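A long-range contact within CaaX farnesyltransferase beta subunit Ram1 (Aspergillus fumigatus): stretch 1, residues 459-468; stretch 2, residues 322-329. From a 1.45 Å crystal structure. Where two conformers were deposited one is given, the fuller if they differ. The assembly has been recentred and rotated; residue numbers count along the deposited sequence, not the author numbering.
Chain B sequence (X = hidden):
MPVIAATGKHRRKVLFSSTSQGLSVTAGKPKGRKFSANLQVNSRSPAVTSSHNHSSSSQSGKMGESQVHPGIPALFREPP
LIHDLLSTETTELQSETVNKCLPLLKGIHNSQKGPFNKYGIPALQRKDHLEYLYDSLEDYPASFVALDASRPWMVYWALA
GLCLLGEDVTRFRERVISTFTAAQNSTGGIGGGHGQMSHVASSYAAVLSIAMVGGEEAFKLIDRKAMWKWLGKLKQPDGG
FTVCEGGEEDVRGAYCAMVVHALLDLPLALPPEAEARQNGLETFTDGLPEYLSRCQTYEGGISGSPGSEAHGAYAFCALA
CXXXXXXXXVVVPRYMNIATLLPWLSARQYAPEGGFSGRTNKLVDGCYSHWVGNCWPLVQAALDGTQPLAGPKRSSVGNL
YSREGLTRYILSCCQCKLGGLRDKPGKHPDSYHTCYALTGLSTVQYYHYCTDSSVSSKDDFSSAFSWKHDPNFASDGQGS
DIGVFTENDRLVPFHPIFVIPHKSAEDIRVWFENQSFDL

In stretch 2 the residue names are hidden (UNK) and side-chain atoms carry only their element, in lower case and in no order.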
# COMPACT_ATOMS: atom_id res chain seq x y z
N ASP B 459 26.79 6.67 -6.00
CA ASP B 459 25.79 7.74 -6.16
C ASP B 459 24.31 7.31 -6.22
O ASP B 459 23.46 8.03 -5.75
CB ASP B 459 26.05 8.59 -7.42
CG ASP B 459 27.31 9.41 -7.34
OD1 ASP B 459 27.92 9.50 -6.24
OD2 ASP B 459 27.60 10.00 -8.44
N ASP B 460 23.99 6.18 -6.86
CA ASP B 460 22.60 5.84 -7.27
C ASP B 460 21.44 6.03 -6.24
O ASP B 460 20.36 6.64 -6.51
CB ASP B 460 22.58 4.34 -7.65
CG ASP B 460 23.86 3.92 -8.16
OD1 ASP B 460 23.96 4.26 -9.40
OD2 ASP B 460 24.70 3.37 -7.31
N PHE B 461 21.69 5.41 -5.09
CA PHE B 461 20.80 5.32 -3.98
C PHE B 461 21.45 6.10 -2.84
O PHE B 461 21.18 5.79 -1.69
CB PHE B 461 20.70 3.84 -3.57
CG PHE B 461 20.13 2.95 -4.64
CD1 PHE B 461 18.75 2.93 -4.91
CD2 PHE B 461 20.93 2.09 -5.32
CE1 PHE B 461 18.20 2.08 -5.93
CE2 PHE B 461 20.40 1.25 -6.38
CZ PHE B 461 19.03 1.19 -6.63
N SER B 462 22.26 7.13 -3.12
CA SER B 462 23.01 7.73 -2.02
C SER B 462 22.11 8.34 -0.95
O SER B 462 22.35 8.16 0.26
CB SER B 462 24.04 8.74 -2.56
OG SER B 462 24.80 9.32 -1.53
N SER B 463 21.05 9.02 -1.38
CA SER B 463 20.16 9.65 -0.42
C SER B 463 19.48 8.59 0.46
O SER B 463 19.30 8.78 1.67
CB SER B 463 19.14 10.49 -1.18
OG SER B 463 18.21 11.08 -0.29
N ALA B 464 19.11 7.47 -0.13
CA ALA B 464 18.43 6.41 0.64
C ALA B 464 19.27 5.90 1.77
O ALA B 464 18.73 5.44 2.76
CB ALA B 464 18.07 5.21 -0.27
N PHE B 465 20.59 5.99 1.62
CA PHE B 465 21.52 5.56 2.68
C PHE B 465 22.01 6.71 3.55
O PHE B 465 23.01 6.55 4.29
CB PHE B 465 22.64 4.68 2.12
CG PHE B 465 22.12 3.35 1.58
CD1 PHE B 465 21.77 2.33 2.48
CD2 PHE B 465 21.92 3.13 0.22
CE1 PHE B 465 21.22 1.12 2.02
CE2 PHE B 465 21.35 1.89 -0.24
CZ PHE B 465 21.02 0.92 0.66
N SER B 466 21.33 7.85 3.46
CA SER B 466 21.71 9.05 4.21
C SER B 466 20.73 9.31 5.35
O SER B 466 20.91 10.26 6.12
CB SER B 466 21.74 10.25 3.27
OG SER B 466 20.43 10.74 3.03
N TRP B 467 19.66 8.51 5.50
CA TRP B 467 18.65 8.76 6.54
C TRP B 467 19.22 8.52 7.93
O TRP B 467 19.90 7.52 8.18
CB TRP B 467 17.45 7.81 6.28
CG TRP B 467 16.60 8.26 5.14
CD1 TRP B 467 16.84 8.06 3.78
CD2 TRP B 467 15.42 9.08 5.22
NE1 TRP B 467 15.83 8.67 3.04
CE2 TRP B 467 14.96 9.30 3.88
CE3 TRP B 467 14.67 9.59 6.30
CZ2 TRP B 467 13.78 9.99 3.60
CZ3 TRP B 467 13.53 10.34 6.01
CH2 TRP B 467 13.11 10.54 4.68
N LYS B 468 18.92 9.47 8.82
CA LYS B 468 19.36 9.44 10.21
C LYS B 468 18.17 9.68 11.10
O LYS B 468 17.07 9.98 10.62
CB LYS B 468 20.48 10.48 10.45
CG LYS B 468 21.71 10.08 9.59
CD LYS B 468 22.98 10.62 10.05
CE LYS B 468 24.10 10.50 8.98
NZ LYS B 468 24.45 9.14 8.45
N UNK B 322 10.35 6.26 -4.95
CA UNK B 322 10.90 7.54 -5.48
C UNK B 322 12.11 7.98 -4.67
O UNK B 322 13.10 8.45 -5.25
c UNK B 322 9.85 8.67 -5.43
c UNK B 322 9.36 8.72 -7.95
c UNK B 322 7.77 9.66 -6.27
c UNK B 322 8.80 8.57 -6.53
N UNK B 323 12.07 7.76 -3.35
CA UNK B 323 13.19 8.14 -2.51
C UNK B 323 14.40 7.21 -2.66
O UNK B 323 15.48 7.53 -2.11
c UNK B 323 12.74 8.24 -1.02
s UNK B 323 11.57 9.66 -0.83
N UNK B 324 14.27 6.05 -3.32
CA UNK B 324 15.45 5.29 -3.74
C UNK B 324 16.12 5.84 -5.01
O UNK B 324 17.22 5.38 -5.42
c UNK B 324 15.94 2.74 -2.01
c UNK B 324 15.00 3.83 -4.04
c UNK B 324 14.13 1.69 -3.31
c UNK B 324 14.68 3.01 -2.83
N UNK B 325 15.48 6.80 -5.66
CA UNK B 325 15.99 7.34 -6.92
C UNK B 325 16.75 8.64 -6.81
O UNK B 325 17.43 9.05 -7.76
c UNK B 325 13.99 6.26 -8.10
c UNK B 325 14.81 5.06 -8.55
c UNK B 325 12.83 6.55 -9.09
c UNK B 325 14.85 7.52 -7.94
N UNK B 326 16.62 9.34 -5.69
CA UNK B 326 17.33 10.61 -5.50
C UNK B 326 16.83 11.23 -4.21
O UNK B 326 16.15 10.55 -3.41
N UNK B 327 17.20 12.50 -3.98
CA UNK B 327 16.80 13.16 -2.74
C UNK B 327 15.30 13.40 -2.75
O UNK B 327 14.73 13.76 -3.78
c UNK B 327 17.54 14.49 -2.65
n UNK B 327 21.09 15.39 -1.76
c UNK B 327 21.85 16.35 -1.19
c UNK B 327 19.73 15.59 -2.30
n UNK B 327 21.43 17.62 -1.09
n UNK B 327 23.06 16.06 -0.73
c UNK B 327 19.02 14.28 -2.44
N UNK B 328 14.63 13.24 -1.60
CA UNK B 328 13.17 13.42 -1.56
C UNK B 328 12.68 14.77 -2.08
O UNK B 328 11.71 14.86 -2.84
c UNK B 328 15.19 12.76 -0.33
c UNK B 328 13.92 12.33 0.43
c UNK B 328 12.85 13.27 -0.08
N UNK B 329 13.42 15.85 -1.77
CA UNK B 329 12.97 17.18 -2.18
C UNK B 329 13.20 17.44 -3.68
O UNK B 329 12.73 18.44 -4.22
o UNK B 329 17.36 17.70 -0.63
c UNK B 329 16.12 17.38 -0.78
c UNK B 329 13.71 18.26 -1.34
o UNK B 329 15.65 16.32 -0.29
c UNK B 329 15.23 18.32 -1.61
O HOH W 1 16.05 9.20 0.21
O HOH W 2 18.33 7.54 -3.00

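Position 322 carries four side-chain carbons that fork at the second, and none comes within 9 Å of stretch 1. A fork one carbon beyond CB identifies Leu322, whose apolar side chain suits a buried helical site; its carbonyl oxygen O accepts a hydrogen bond from N of position 325 at 2.9 Å.

Position 323 has one carbon followed by one sulfur, coming no closer than 5.0 Å to stretch 1, which makes it Cys323. Its CA-to-CB bond points toward stretch 1, a buried place that suits a compact side chain, but its backbone does the linking: Cys323 O accepts hydrogen bonds from two waters and lies 3.9 Å from Ala464 CB.

At position 324 there are again four carbons forked at the second. One terminal methyl packs against Ala464 CB, and CB of position 324 lies 4.0 Å from Phe461 CD1. This is Leu324, with Leu324 CD2 to Ala464 CB at 3.7 Å; a branched apolar side chain suits a buried place beside a methyl and an aromatic ring. Leu324 O also approaches Phe461 CD1 obliquely, at 2.9 Å.

Position 325 shows the same forked set of four carbons, none within 5 Å of stretch 1. It is Leu325, whose CA-to-CB bond points away, so bulk is accommodated here; its contact is made by the backbone, with Leu325 O 4.0 Å from Asp460 O.

Position 326 has no side-chain atoms and is therefore Gly326. Its positive phi, easily tolerated without a CB, lets the chain leave the helical conformation, and Gly326 O rests 3.7 Å from Ser463 CB.

Position 327 bears three carbons, a nitrogen, and a carbon carrying two more nitrogens, and touches Ser463 near its base: Arg327. Arg327 CG lies 3.9 Å from Ser463 OG; at this exposed N-cap position the long chain can extend at the surface.

Position 328 has three carbons closing a ring onto the backbone N, touching Ser463 and Trp467: Pro328. Proline fits the first turn of a helix, where its missing amide hydrogen costs little. Pro328 CD lies 3.5 Å from Ser463 OG, and Pro328 CG 3.9 Å from Trp467 CZ2.

Position 329 has three carbons, the last bearing two oxygens, and touches nothing on stretch 1: Glu329, its charge suiting partial exposure.

The contact thus combines apolar packing with water bridges, without a direct hydrogen bond between the stretches. Water 1 joins Cys323 O to Ser463 OG and Trp467 NE1; water 2 joins Cys323 O to Ala464 N.

Stretch 2 (322-329) LCLLGRPE
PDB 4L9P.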